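Local coordinates for glutathione-specific gamma-glutamylcyclotransferase (Saccharomyces cerevisiae S288c, PDB 5HWK), which cleaves glutathione specifically, releasing 5-oxo-L-proline and the dipeptide Cys-Gly, and so lets the cell use glutathione through further breakdown of that dipeptide, at residues L11-K19 and Y196-L204. Residues are numbered along the deposited sequence; the frame is centred on the assembly and turned at random.
Sequences LGYGSLIYK and YLAKLEQAL. With BEZ (benzoic acid), chain C.
O1 of the bound benzoic acid is gripped by the backbone N-H groups of Gly-14 (2.8 Å) and Leu-16 (2.9 Å) and more weakly by that of Tyr-13, whose stronger bond runs almost straight to O2 (N-H...O 167°). This loop, the YGSL turn of the gamma-glutamylcyclotransferase fold, leads from strand 8-12 into a short, weakly bonded helical turn at 15-18, consistent with a site for part of glutathione. The Tyr-13 ring lays one face over O2, while its hydroxyl hydrogen-bonds to the backbone carbonyl of Tyr-161; an alanine here would probably leave that carbonyl without its donor and uncover one side of the acid group. Ser-15 OG is hydrogen-bonded to Glu-115, the probable proton acceptor. One water accepts from Ser-15 N (3.0 Å) and meets Tyr-196 OH, also hydrogen-bonded to Ala-57 N. Helix 193-205 takes the Tyr-18 side chain, knob-into-hole, among Tyr-196, Lys-199, Leu-200 and Ala-203. CG between the backbone N and carbonyl carbon (chi1 55°) turns that ring toward the helix, with Ser-15 O over the face opposite Lys-199. Ile-17 sends CD1 to Leu-200 CD1 and CG2 to Ala-203 CB (3.6 Å). Lys-199 CB makes a CH-pi contact, 3.9 Å from the Tyr-18 ring centroid.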
loop_
_atom_site.group_PDB
_atom_site.type_symbol
_atom_site.label_atom_id
_atom_site.label_comp_id
_atom_site.label_asym_id
_atom_site.label_seq_id
_atom_site.Cartn_x
_atom_site.Cartn_y
_atom_site.Cartn_z
ATOM N N LEU A 11 2.305 -4.016 -7.864
ATOM C CA LEU A 11 1.964 -4.135 -6.456
ATOM C C LEU A 11 0.632 -3.464 -6.204
ATOM O O LEU A 11 0.345 -2.411 -6.774
ATOM C CB LEU A 11 2.985 -3.370 -5.620
ATOM C CG LEU A 11 4.397 -3.904 -5.515
ATOM C CD1 LEU A 11 5.214 -2.968 -4.596
ATOM C CD2 LEU A 11 4.314 -5.297 -4.992
ATOM N N GLY A 12 -0.193 -4.114 -5.395
ATOM C CA GLY A 12 -1.377 -3.442 -4.869
ATOM C C GLY A 12 -1.330 -3.375 -3.357
ATOM O O GLY A 12 -1.122 -4.395 -2.691
ATOM N N TYR A 13 -1.531 -2.173 -2.789
ATOM C CA TYR A 13 -1.516 -1.986 -1.344
ATOM C C TYR A 13 -2.759 -1.250 -0.869
ATOM O O TYR A 13 -2.939 -1.081 0.339
ATOM C CB TYR A 13 -0.238 -1.259 -0.864
ATOM C CG TYR A 13 -0.122 0.102 -1.446
ATOM C CD1 TYR A 13 -0.681 1.192 -0.803
ATOM C CD2 TYR A 13 0.566 0.322 -2.617
ATOM C CE1 TYR A 13 -0.609 2.427 -1.323
ATOM C CE2 TYR A 13 0.683 1.597 -3.138
ATOM C CZ TYR A 13 0.092 2.665 -2.475
ATOM O OH TYR A 13 0.206 3.934 -2.987
ATOM N N GLY A 14 -3.607 -0.795 -1.786
ATOM C CA GLY A 14 -4.821 -0.044 -1.464
ATOM C C GLY A 14 -5.962 -0.637 -2.250
ATOM O O GLY A 14 -6.188 -1.853 -2.151
ATOM N N SER A 15 -6.686 0.185 -3.015
ATOM C CA SER A 15 -7.863 -0.313 -3.704
ATOM C C SER A 15 -7.552 -1.339 -4.763
ATOM O O SER A 15 -8.468 -2.048 -5.147
ATOM C CB SER A 15 -8.707 0.816 -4.312
ATOM O OG SER A 15 -7.997 1.518 -5.311
ATOM N N LEU A 16 -6.311 -1.436 -5.275
ATOM C CA LEU A 16 -6.069 -2.501 -6.254
ATOM C C LEU A 16 -6.180 -3.871 -5.623
ATOM O O LEU A 16 -6.312 -4.854 -6.357
ATOM C CB LEU A 16 -4.675 -2.363 -6.888
ATOM C CG LEU A 16 -4.517 -1.211 -7.880
ATOM C CD1 LEU A 16 -2.992 -0.925 -8.138
ATOM C CD2 LEU A 16 -5.252 -1.490 -9.187
ATOM N N ILE A 17 -6.103 -3.981 -4.287
ATOM C CA ILE A 17 -6.261 -5.288 -3.650
ATOM C C ILE A 17 -7.648 -5.852 -3.912
ATOM O O ILE A 17 -7.814 -7.022 -4.269
ATOM C CB ILE A 17 -5.993 -5.196 -2.136
ATOM C CG1 ILE A 17 -4.536 -4.862 -1.881
ATOM C CG2 ILE A 17 -6.322 -6.536 -1.504
ATOM C CD1 ILE A 17 -4.208 -4.615 -0.386
ATOM N N TYR A 18 -8.676 -5.041 -3.705
ATOM C CA TYR A 18 -10.039 -5.542 -3.785
ATOM C C TYR A 18 -10.788 -5.096 -5.025
ATOM O O TYR A 18 -11.890 -5.620 -5.278
ATOM C CB TYR A 18 -10.841 -5.174 -2.543
ATOM C CG TYR A 18 -10.842 -3.694 -2.263
ATOM C CD1 TYR A 18 -11.682 -2.823 -2.972
ATOM C CD2 TYR A 18 -9.988 -3.162 -1.323
ATOM C CE1 TYR A 18 -11.701 -1.469 -2.717
ATOM C CE2 TYR A 18 -10.013 -1.792 -1.055
ATOM C CZ TYR A 18 -10.854 -0.973 -1.779
ATOM O OH TYR A 18 -10.868 0.373 -1.558
ATOM N N LYS A 19 -10.240 -4.148 -5.794
ATOM C CA LYS A 19 -10.792 -3.752 -7.088
ATOM C C LYS A 19 -9.620 -3.947 -8.047
ATOM O O LYS A 19 -8.883 -2.990 -8.351
ATOM C CB LYS A 19 -11.276 -2.303 -7.048
ATOM C CG LYS A 19 -11.916 -1.818 -8.328
ATOM C CD LYS A 19 -12.708 -0.549 -8.085
ATOM C CE LYS A 19 -12.666 0.391 -9.270
ATOM N NZ LYS A 19 -11.323 1.015 -9.386
ATOM N N TYR A 196 -13.897 3.150 2.451
ATOM C CA TYR A 196 -12.584 2.834 1.891
ATOM C C TYR A 196 -11.697 2.105 2.907
ATOM O O TYR A 196 -11.070 1.075 2.586
ATOM C CB TYR A 196 -11.923 4.122 1.445
ATOM C CG TYR A 196 -10.514 4.018 0.950
ATOM C CD1 TYR A 196 -9.439 4.121 1.838
ATOM C CD2 TYR A 196 -10.255 3.857 -0.415
ATOM C CE1 TYR A 196 -8.125 4.046 1.384
ATOM C CE2 TYR A 196 -8.931 3.790 -0.900
ATOM C CZ TYR A 196 -7.883 3.846 0.005
ATOM O OH TYR A 196 -6.570 3.840 -0.448
ATOM N N LEU A 197 -11.646 2.598 4.153
ATOM C CA LEU A 197 -10.849 1.909 5.170
ATOM C C LEU A 197 -11.389 0.520 5.447
ATOM O O LEU A 197 -10.630 -0.445 5.581
ATOM C CB LEU A 197 -10.823 2.732 6.454
ATOM C CG LEU A 197 -10.143 2.198 7.692
ATOM C CD1 LEU A 197 -8.697 1.793 7.406
ATOM C CD2 LEU A 197 -10.185 3.253 8.808
ATOM N N ALA A 198 -12.708 0.394 5.584
ATOM C CA ALA A 198 -13.307 -0.900 5.875
ATOM C C ALA A 198 -13.077 -1.901 4.747
ATOM O O ALA A 198 -12.932 -3.121 5.006
ATOM C CB ALA A 198 -14.826 -0.707 6.105
ATOM N N LYS A 199 -13.122 -1.432 3.493
ATOM C CA LYS A 199 -12.875 -2.378 2.399
ATOM C C LYS A 199 -11.450 -2.881 2.436
ATOM O O LYS A 199 -11.206 -4.044 2.133
ATOM C CB LYS A 199 -13.186 -1.738 1.053
ATOM C CG LYS A 199 -14.697 -1.679 0.753
ATOM C CD LYS A 199 -14.895 -1.126 -0.629
ATOM C CE LYS A 199 -16.315 -1.106 -1.116
ATOM N NZ LYS A 199 -16.957 -2.469 -1.064
ATOM N N LEU A 200 -10.491 -2.008 2.781
ATOM C CA LEU A 200 -9.086 -2.458 2.838
ATOM C C LEU A 200 -8.924 -3.469 3.969
ATOM O O LEU A 200 -8.336 -4.532 3.782
ATOM C CB LEU A 200 -8.176 -1.240 3.054
ATOM C CG LEU A 200 -6.686 -1.613 3.200
ATOM C CD1 LEU A 200 -6.157 -2.441 1.984
ATOM C CD2 LEU A 200 -5.864 -0.339 3.435
ATOM N N GLU A 201 -9.490 -3.179 5.139
ATOM C CA GLU A 201 -9.419 -4.121 6.247
ATOM C C GLU A 201 -10.069 -5.465 5.884
ATOM O O GLU A 201 -9.539 -6.530 6.219
ATOM C CB GLU A 201 -10.073 -3.480 7.485
ATOM N N GLN A 202 -11.236 -5.432 5.226
ATOM C CA GLN A 202 -11.880 -6.663 4.773
ATOM C C GLN A 202 -10.957 -7.452 3.859
ATOM O O GLN A 202 -10.822 -8.683 3.989
ATOM C CB GLN A 202 -13.190 -6.329 4.009
ATOM C CG GLN A 202 -13.978 -7.557 3.458
ATOM C CD GLN A 202 -15.166 -7.158 2.600
ATOM O OE1 GLN A 202 -15.064 -6.356 1.669
ATOM N NE2 GLN A 202 -16.328 -7.683 2.952
ATOM N N ALA A 203 -10.360 -6.765 2.901
ATOM C CA ALA A 203 -9.527 -7.445 1.918
ATOM C C ALA A 203 -8.317 -8.075 2.578
ATOM O O ALA A 203 -7.965 -9.229 2.254
ATOM C CB ALA A 203 -9.122 -6.470 0.833
ATOM N N LEU A 204 -7.715 -7.396 3.551
ATOM C CA LEU A 204 -6.591 -8.010 4.265
ATOM C C LEU A 204 -7.039 -9.203 5.103
ATOM O O LEU A 204 -6.301 -10.182 5.234
ATOM C CB LEU A 204 -5.870 -6.980 5.124
ATOM C CG LEU A 204 -5.309 -5.817 4.321
ATOM C CD1 LEU A 204 -4.781 -4.782 5.257
ATOM C CD2 LEU A 204 -4.195 -6.327 3.373
HETATM C C BEZ C . -2.863 0.413 -4.848
HETATM O O1 BEZ C . -3.725 -0.347 -4.501
HETATM O O2 BEZ C . -1.699 0.007 -4.761
HETATM C C1 BEZ C . -3.181 1.812 -5.273
HETATM C C2 BEZ C . -2.129 2.695 -5.416
HETATM C C3 BEZ C . -2.381 4.032 -5.746
HETATM C C4 BEZ C . -3.670 4.456 -6.019
HETATM C C5 BEZ C . -4.709 3.544 -5.915
HETATM C C6 BEZ C . -4.498 2.222 -5.535
HETATM O O HOH W 1 -6.192 3.181 -2.871
#